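Local coordinates for prolyl 4-hydroxylase (Phytophthora capsici LT1534, PDB 6IUQ), which probably hydroxylates proline residues at C4, as an iron(II)- and 2-oxoglutarate-dependent oxygenase, at residues Q187-P190 and Q194-T197; E276-E281 and D324-N329; M56-L59 and D63-K66. All coordinates share one frame; numbering follows the deposited sequence.

Contact 1 (Q187-P190 and Q194-T197); sequences QLFP and QPVT
Q187 lies directly across from T197 in a non-hydrogen-bonded antiparallel pair, and its side chain crosses that of T197 obliquely. Q187 CB sits 4.2 Å from the carbonyl O of V196. With CG anti to the backbone N (chi1 -173°) and the chain extended beyond it, the amide is carried to T197. Q187 CG passes 3.8 Å from T197 OG1, and Q187 CD follows at 4.0 Å from the same hydroxyl. At the tip the amide divides its work: Q187 NE2 gives T197 OG1 a weak, bent hydrogen bond of 3.4 Å and lies beside the P195 ring, while OE1 accepts from R216. Glutamine suits the place because one amide can be both donor and acceptor. The two segments form a beta hairpin in the smaller sheet of the double-stranded beta-helix core; strand 186-189 of this hairpin also pairs with strand 214-217, which supplies the iron ligand H215. Here L188 and V196 make the hydrogen-bonded pair, L188 N to V196 O at 2.7 Å and V196 N to L188 O at 2.9 Å, both nearly straight at hydrogen. Their branched apolar side chains share the other face and both touch Y37. The side chain of L188, which also touches H215, is about 8 Å from the bound iron(II) ion. Further along, the buried F189 ring meets P195 obliquely, F189 CE1 lying 3.8 Å from P195 CB, while the same ring also packs against Y275.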
loop_
_atom_site.group_PDB
_atom_site.type_symbol
_atom_site.label_atom_id
_atom_site.label_comp_id
_atom_site.label_asym_id
_atom_site.label_seq_id
_atom_site.Cartn_x
_atom_site.Cartn_y
_atom_site.Cartn_z
ATOM N N GLN A 187 5.092 4.603 -5.868
ATOM C CA GLN A 187 4.977 6.052 -5.799
ATOM C C GLN A 187 3.746 6.389 -4.978
ATOM O O GLN A 187 2.629 5.977 -5.312
ATOM C CB GLN A 187 4.893 6.680 -7.199
ATOM C CG GLN A 187 4.934 8.211 -7.211
ATOM C CD GLN A 187 5.152 8.796 -8.616
ATOM O OE1 GLN A 187 4.466 8.441 -9.568
ATOM N NE2 GLN A 187 6.127 9.673 -8.739
ATOM N N LEU A 188 3.969 7.115 -3.885
ATOM C CA LEU A 188 2.918 7.526 -2.975
ATOM C C LEU A 188 2.514 8.947 -3.291
ATOM O O LEU A 188 3.360 9.758 -3.671
ATOM C CB LEU A 188 3.384 7.437 -1.513
ATOM C CG LEU A 188 4.063 6.137 -1.068
ATOM C CD1 LEU A 188 4.677 6.308 0.325
ATOM C CD2 LEU A 188 3.094 4.971 -1.086
ATOM N N PHE A 189 1.226 9.247 -3.124
ATOM C CA PHE A 189 0.730 10.607 -3.316
ATOM C C PHE A 189 0.007 11.107 -2.073
ATOM O O PHE A 189 -1.223 11.148 -2.055
ATOM C CB PHE A 189 -0.232 10.688 -4.513
ATOM C CG PHE A 189 0.391 10.338 -5.830
ATOM C CD1 PHE A 189 1.157 11.265 -6.522
ATOM C CD2 PHE A 189 0.194 9.081 -6.394
ATOM C CE1 PHE A 189 1.734 10.949 -7.770
ATOM C CE2 PHE A 189 0.765 8.753 -7.641
ATOM C CZ PHE A 189 1.543 9.695 -8.322
ATOM N N PRO A 190 0.757 11.462 -1.023
ATOM C CA PRO A 190 0.098 12.108 0.124
ATOM C C PRO A 190 -0.696 13.303 -0.413
ATOM O O PRO A 190 -0.118 14.114 -1.145
ATOM C CB PRO A 190 1.267 12.546 1.026
ATOM C CG PRO A 190 2.445 11.770 0.543
ATOM C CD PRO A 190 2.226 11.441 -0.900
ATOM N N GLN A 194 3.931 16.816 -2.322
ATOM C CA GLN A 194 4.861 16.267 -3.290
ATOM C C GLN A 194 4.791 14.755 -3.233
ATOM O O GLN A 194 4.701 14.189 -2.148
ATOM C CB GLN A 194 6.289 16.755 -3.016
ATOM C CG GLN A 194 6.671 18.022 -3.763
ATOM C CD GLN A 194 6.373 17.946 -5.277
ATOM O OE1 GLN A 194 5.231 18.159 -5.733
ATOM N NE2 GLN A 194 7.389 17.595 -6.048
ATOM N N PRO A 195 4.820 14.096 -4.395
ATOM C CA PRO A 195 4.826 12.629 -4.421
ATOM C C PRO A 195 6.093 12.064 -3.781
ATOM O O PRO A 195 7.132 12.730 -3.716
ATOM C CB PRO A 195 4.782 12.301 -5.920
ATOM C CG PRO A 195 4.310 13.553 -6.584
ATOM C CD PRO A 195 4.824 14.676 -5.747
ATOM N N VAL A 196 6.001 10.821 -3.330
ATOM C CA VAL A 196 7.136 10.145 -2.746
ATOM C C VAL A 196 7.407 8.825 -3.466
ATOM O O VAL A 196 6.541 7.951 -3.558
ATOM C CB VAL A 196 6.918 9.888 -1.251
ATOM C CG1 VAL A 196 8.125 9.180 -0.667
ATOM C CG2 VAL A 196 6.628 11.207 -0.524
ATOM N N THR A 197 8.621 8.686 -3.978
ATOM C CA THR A 197 8.983 7.479 -4.691
ATOM C C THR A 197 9.908 6.635 -3.822
ATOM O O THR A 197 10.935 7.107 -3.340
ATOM C CB THR A 197 9.622 7.817 -6.027
ATOM O OG1 THR A 197 8.686 8.609 -6.763
ATOM C CG2 THR A 197 9.919 6.544 -6.821
#

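Contact 2 (E276-E281 and D324-N329); sequences EEEYYE and DVRAMN
R326 and E278 meet end-on between two helices, NH1 and NH2 each taking one carboxylate oxygen. The shorter and straighter bond runs from R326 NH2 to E278 OE2, 2.6 Å long; its partner, R326 NH1 to E278 OE1, is longer at 3.1 Å and more bent. The two flat groups are not coplanar: their planes are turned 58° against each other. As a result OE2 lies in the guanidinium plane, at its edge, yet NH2 reaches OE2 from well above the carboxylate plane. OE1 is approached on its syn side, with NH1 again tilted out of that plane. Two bonds to one carboxylate should restrict the rotation of both groups.

Length explains the choice of residues. The CA atoms of E278 and R326 are 12.9 Å apart, a span bridged by the long arginine coming from one direction and the glutamate from the other. R326 CG stands anti to the backbone N (chi1 -152°) and the chain bends at chi3 before its guanidinium reaches E278, which itself folds at chi2 to present its carboxylate.

Further out, R326 NH1 also makes a weak hydrogen bond to V274 O, and the arginine side chain touches Y275, while E278 packs on C155 and R216. E277 OE1 is too far from R326 NH1, at 4.4 Å, for a salt bridge; E277 pairs instead with R323, adding a second acid-base link between the same helices. E278 lies in the first turn of helix 276-287 and R326 in the last turn of helix 313-328, where acid and base respectively would probably be favoured by the helix dipoles. The arrangement is a bidentate interhelical salt bridge at the surface, tying the C-terminal helix to helix 276-287.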
loop_
_atom_site.group_PDB
_atom_site.type_symbol
_atom_site.label_atom_id
_atom_site.label_comp_id
_atom_site.label_asym_id
_atom_site.label_seq_id
_atom_site.Cartn_x
_atom_site.Cartn_y
_atom_site.Cartn_z
ATOM N N GLU A 276 -5.805 13.725 -12.239
ATOM C CA GLU A 276 -6.133 13.283 -13.589
ATOM C C GLU A 276 -4.922 12.927 -14.444
ATOM O O GLU A 276 -4.905 11.888 -15.095
ATOM C CB GLU A 276 -6.943 14.365 -14.307
ATOM C CG GLU A 276 -7.708 13.844 -15.513
ATOM C CD GLU A 276 -8.311 14.962 -16.355
ATOM O OE1 GLU A 276 -8.791 15.977 -15.791
ATOM O OE2 GLU A 276 -8.282 14.822 -17.596
ATOM N N GLU A 277 -3.903 13.774 -14.438
ATOM C CA GLU A 277 -2.736 13.549 -15.280
ATOM C C GLU A 277 -2.058 12.235 -14.904
ATOM O O GLU A 277 -1.719 11.425 -15.778
ATOM C CB GLU A 277 -1.742 14.710 -15.170
ATOM C CG GLU A 277 -2.295 16.075 -15.579
ATOM C CD GLU A 277 -3.318 16.628 -14.580
ATOM O OE1 GLU A 277 -3.359 16.163 -13.413
ATOM O OE2 GLU A 277 -4.105 17.515 -14.972
ATOM N N GLU A 278 -1.875 12.021 -13.599
ATOM C CA GLU A 278 -1.260 10.788 -13.105
ATOM C C GLU A 278 -2.098 9.536 -13.405
ATOM O O GLU A 278 -1.568 8.526 -13.877
ATOM C CB GLU A 278 -0.997 10.881 -11.601
ATOM C CG GLU A 278 0.181 11.757 -11.225
ATOM C CD GLU A 278 -0.134 13.249 -11.194
ATOM O OE1 GLU A 278 -1.318 13.639 -11.148
ATOM O OE2 GLU A 278 0.825 14.048 -11.212
ATOM N N TYR A 279 -3.394 9.588 -13.123
ATOM C CA TYR A 279 -4.294 8.500 -13.496
ATOM C C TYR A 279 -4.247 8.211 -15.004
ATOM O O TYR A 279 -4.137 7.056 -15.427
ATOM C CB TYR A 279 -5.726 8.832 -13.103
ATOM C CG TYR A 279 -6.149 8.517 -11.681
ATOM C CD1 TYR A 279 -5.837 9.370 -10.635
ATOM C CD2 TYR A 279 -6.933 7.407 -11.401
ATOM C CE1 TYR A 279 -6.269 9.103 -9.320
ATOM C CE2 TYR A 279 -7.375 7.132 -10.103
ATOM C CZ TYR A 279 -7.034 7.989 -9.068
ATOM O OH TYR A 279 -7.461 7.728 -7.787
ATOM N N TYR A 280 -4.329 9.261 -15.813
ATOM C CA TYR A 280 -4.313 9.092 -17.264
ATOM C C TYR A 280 -2.984 8.504 -17.749
ATOM O O TYR A 280 -2.969 7.565 -18.560
ATOM C CB TYR A 280 -4.603 10.428 -17.966
ATOM C CG TYR A 280 -4.743 10.315 -19.476
ATOM C CD1 TYR A 280 -5.953 9.961 -20.056
ATOM C CD2 TYR A 280 -3.659 10.570 -20.322
ATOM C CE1 TYR A 280 -6.094 9.861 -21.437
ATOM C CE2 TYR A 280 -3.787 10.475 -21.703
ATOM C CZ TYR A 280 -5.010 10.116 -22.250
ATOM O OH TYR A 280 -5.142 10.000 -23.607
ATOM N N GLU A 281 -1.865 9.016 -17.258
ATOM C CA GLU A 281 -0.580 8.455 -17.678
ATOM C C GLU A 281 -0.454 6.978 -17.320
ATOM O O GLU A 281 0.041 6.187 -18.127
ATOM C CB GLU A 281 0.586 9.227 -17.081
ATOM C CG GLU A 281 1.786 9.299 -18.026
ATOM C CD GLU A 281 1.424 9.862 -19.422
ATOM O OE1 GLU A 281 0.581 10.787 -19.508
ATOM O OE2 GLU A 281 1.990 9.384 -20.429
ATOM N N ASP A 324 -4.931 23.675 -7.732
ATOM C CA ASP A 324 -4.125 24.878 -7.515
ATOM C C ASP A 324 -3.250 24.804 -6.245
ATOM O O ASP A 324 -2.102 25.245 -6.242
ATOM C CB ASP A 324 -5.034 26.099 -7.448
ATOM C CG ASP A 324 -5.463 26.584 -8.825
ATOM O OD1 ASP A 324 -4.635 26.501 -9.760
ATOM O OD2 ASP A 324 -6.627 27.040 -8.970
ATOM N N VAL A 325 -3.798 24.256 -5.167
ATOM C CA VAL A 325 -3.034 24.040 -3.943
ATOM C C VAL A 325 -1.865 23.093 -4.199
ATOM O O VAL A 325 -0.744 23.310 -3.737
ATOM C CB VAL A 325 -3.912 23.450 -2.833
ATOM C CG1 VAL A 325 -3.054 23.065 -1.648
ATOM C CG2 VAL A 325 -5.004 24.442 -2.425
ATOM N N ARG A 326 -2.143 22.038 -4.950
ATOM C CA ARG A 326 -1.135 21.069 -5.326
ATOM C C ARG A 326 0.006 21.710 -6.122
ATOM O O ARG A 326 1.183 21.462 -5.851
ATOM C CB ARG A 326 -1.786 19.948 -6.135
ATOM C CG ARG A 326 -1.072 18.637 -6.017
ATOM C CD ARG A 326 -1.620 17.625 -6.995
ATOM N NE ARG A 326 -0.506 16.881 -7.571
ATOM C CZ ARG A 326 -0.575 16.179 -8.692
ATOM N NH1 ARG A 326 -1.720 16.117 -9.366
ATOM N NH2 ARG A 326 0.506 15.552 -9.132
ATOM N N ALA A 327 -0.354 22.525 -7.113
ATOM C CA ALA A 327 0.626 23.218 -7.940
ATOM C C ALA A 327 1.476 24.198 -7.126
ATOM O O ALA A 327 2.618 24.461 -7.485
ATOM C CB ALA A 327 -0.066 23.944 -9.072
HETATM N N MSE A 328 0.924 24.743 -6.043
HETATM C CA MSE A 328 1.680 25.668 -5.194
HETATM C C MSE A 328 2.630 24.946 -4.236
HETATM O O MSE A 328 3.609 25.525 -3.779
HETATM C CB MSE A 328 0.735 26.581 -4.407
HETATM C CG MSE A 328 0.304 27.832 -5.192
HETATM SE SE MSE A 328 -1.485 28.530 -4.771
HETATM C CE MSE A 328 -2.336 28.391 -6.535
ATOM N N ASN A 329 2.339 23.685 -3.934
ATOM C CA ASN A 329 3.272 22.843 -3.189
ATOM C C ASN A 329 4.261 22.173 -4.145
ATOM O O ASN A 329 5.054 21.326 -3.741
ATOM C CB ASN A 329 2.517 21.785 -2.364
ATOM C CG ASN A 329 1.420 22.399 -1.480
ATOM O OD1 ASN A 329 1.360 23.624 -1.318
ATOM N ND2 ASN A 329 0.552 21.551 -0.909
#

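Contact 3 (M56-L59 and D63-K66)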
loop_
_atom_site.group_PDB
_atom_site.type_symbol
_atom_site.label_atom_id
_atom_site.label_comp_id
_atom_site.label_asym_id
_atom_site.label_seq_id
_atom_site.Cartn_x
_atom_site.Cartn_y
_atom_site.Cartn_z
HETATM N N MSE A 56 9.672 -18.121 -1.022
HETATM C CA MSE A 56 8.819 -17.592 -2.079
HETATM C C MSE A 56 9.238 -18.088 -3.456
HETATM O O MSE A 56 8.393 -18.409 -4.287
HETATM C CB MSE A 56 8.829 -16.064 -2.059
HETATM C CG MSE A 56 8.135 -15.486 -0.851
HETATM SE SE MSE A 56 8.287 -13.553 -0.813
HETATM C CE MSE A 56 7.340 -13.124 -2.466
ATOM N N ARG A 57 10.544 -18.111 -3.699
ATOM C CA ARG A 57 11.069 -18.608 -4.959
ATOM C C ARG A 57 10.720 -20.086 -5.133
ATOM O O ARG A 57 10.409 -20.538 -6.230
ATOM C CB ARG A 57 12.582 -18.414 -5.029
ATOM C CG ARG A 57 13.042 -16.984 -5.279
ATOM C CD ARG A 57 14.408 -17.023 -5.939
ATOM N NE ARG A 57 15.229 -15.839 -5.708
ATOM C CZ ARG A 57 15.205 -14.736 -6.456
ATOM N NH1 ARG A 57 14.373 -14.642 -7.491
ATOM N NH2 ARG A 57 16.026 -13.726 -6.164
ATOM N N TRP A 58 10.771 -20.834 -4.036
ATOM C CA TRP A 58 10.400 -22.233 -4.071
ATOM C C TRP A 58 8.938 -22.404 -4.462
ATOM O O TRP A 58 8.606 -23.243 -5.296
ATOM C CB TRP A 58 10.654 -22.890 -2.725
ATOM C CG TRP A 58 10.378 -24.348 -2.757
ATOM C CD1 TRP A 58 11.245 -25.343 -3.127
ATOM C CD2 TRP A 58 9.142 -24.992 -2.433
ATOM N NE1 TRP A 58 10.624 -26.564 -3.040
ATOM C CE2 TRP A 58 9.333 -26.379 -2.619
ATOM C CE3 TRP A 58 7.897 -24.534 -1.994
ATOM C CZ2 TRP A 58 8.331 -27.306 -2.375
ATOM C CZ3 TRP A 58 6.900 -25.456 -1.758
ATOM C CH2 TRP A 58 7.122 -26.829 -1.951
ATOM N N LEU A 59 8.066 -21.612 -3.852
ATOM C CA LEU A 59 6.649 -21.652 -4.178
ATOM C C LEU A 59 6.442 -21.402 -5.661
ATOM O O LEU A 59 5.582 -22.016 -6.297
ATOM C CB LEU A 59 5.877 -20.620 -3.359
ATOM C CG LEU A 59 5.697 -20.982 -1.890
ATOM C CD1 LEU A 59 5.069 -19.824 -1.150
ATOM C CD2 LEU A 59 4.847 -22.245 -1.758
ATOM N N ASP A 63 5.137 -24.026 -9.018
ATOM C CA ASP A 63 3.927 -23.590 -9.698
ATOM C C ASP A 63 2.753 -23.295 -8.770
ATOM O O ASP A 63 1.608 -23.614 -9.087
ATOM C CB ASP A 63 3.529 -24.635 -10.739
ATOM C CG ASP A 63 4.639 -24.894 -11.760
ATOM O OD1 ASP A 63 5.273 -23.919 -12.235
ATOM O OD2 ASP A 63 4.882 -26.080 -12.077
ATOM N N HIS A 64 3.037 -22.659 -7.636
ATOM C CA HIS A 64 1.979 -22.244 -6.723
ATOM C C HIS A 64 1.535 -20.798 -6.974
ATOM O O HIS A 64 0.453 -20.400 -6.546
ATOM C CB HIS A 64 2.425 -22.428 -5.272
ATOM C CG HIS A 64 2.521 -23.863 -4.851
ATOM N ND1 HIS A 64 3.669 -24.612 -5.007
ATOM C CD2 HIS A 64 1.605 -24.692 -4.296
ATOM C CE1 HIS A 64 3.458 -25.837 -4.558
ATOM N NE2 HIS A 64 2.215 -25.912 -4.122
ATOM N N PHE A 65 2.340 -20.038 -7.697
ATOM C CA PHE A 65 1.964 -18.687 -8.050
ATOM C C PHE A 65 1.010 -18.878 -9.195
ATOM O O PHE A 65 1.274 -19.581 -10.132
ATOM C CB PHE A 65 3.146 -17.836 -8.451
ATOM C CG PHE A 65 3.801 -17.138 -7.308
ATOM C CD1 PHE A 65 4.580 -17.832 -6.427
ATOM C CD2 PHE A 65 3.627 -15.805 -7.112
ATOM C CE1 PHE A 65 5.179 -17.208 -5.380
ATOM C CE2 PHE A 65 4.227 -15.173 -6.081
ATOM C CZ PHE A 65 5.003 -15.873 -5.212
ATOM N N LYS A 66 -0.050 -18.103 -9.188
ATOM C CA LYS A 66 -1.038 -18.189 -10.227
ATOM C C LYS A 66 -1.387 -16.853 -10.795
ATOM O O LYS A 66 -1.472 -15.907 -10.058
ATOM C CB LYS A 66 -2.311 -18.747 -9.642
ATOM C CG LYS A 66 -2.216 -20.201 -9.266
ATOM C CD LYS A 66 -1.480 -20.973 -10.334
ATOM C CE LYS A 66 -1.590 -22.463 -10.102
ATOM N NZ LYS A 66 -0.924 -23.213 -11.185
#
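H64 and L59 meet at the C-terminal end of helix 46-61, which closes in a Schellman motif with D63, at positive phi, as its C-prime residue. Glycine is the usual choice for that backbone shape; here an aspartate adopts it. The turn brings H64 N to L59 O at 2.9 Å in the six-to-one bond, almost in line with the carbonyl. H64 CG lies beside its backbone N (chi1 -71°), which brings the imidazole to the same oxygen: L59 O lies in the ring plane at its edge, and H64 ND1 adds a weak bond of 3.5 Å to L59 O. H64 thus meets one carbonyl twice, firmly through its backbone N and weakly through ND1. The leucine side chain crosses that of H64 at about a right angle, L59 CD2 lying 4.2 Å from H64 ND1, and both residues touch L103. The W58 six-membered ring is near parallel to the imidazole, 21° off, but slid so far that the rings barely overlap, with centroids 6.0 Å apart. The F65 ring is buried beside L143, a place that suits an apolar ring: its edge faces L59 CB, 4.0 Å from F65 CE1, and the same CE1 lies 3.6 Å from M56 O.

In the fold
Along the chain the contacts come in series: contact 3 first, then contact 1, then contact 2. Contacts 1 and 2 are neighbours, with centres 11 Å apart, and they touch: F189 CZ packs 3.8 Å from E278 CG, so the hairpin packs on helix 276-287, and Q194 CG also touches N329 O, at 3.7 Å. Contact 3 has its centre 31 Å from that of contact 1 and 38 Å from that of contact 2, beside strand 139-146 of the larger sheet. Contacts 2 and 3, which involve helices, thus lie on opposite sides of the chain's centre, and of the three only contact 1 belongs to the sheet that carries the iron ligand H215.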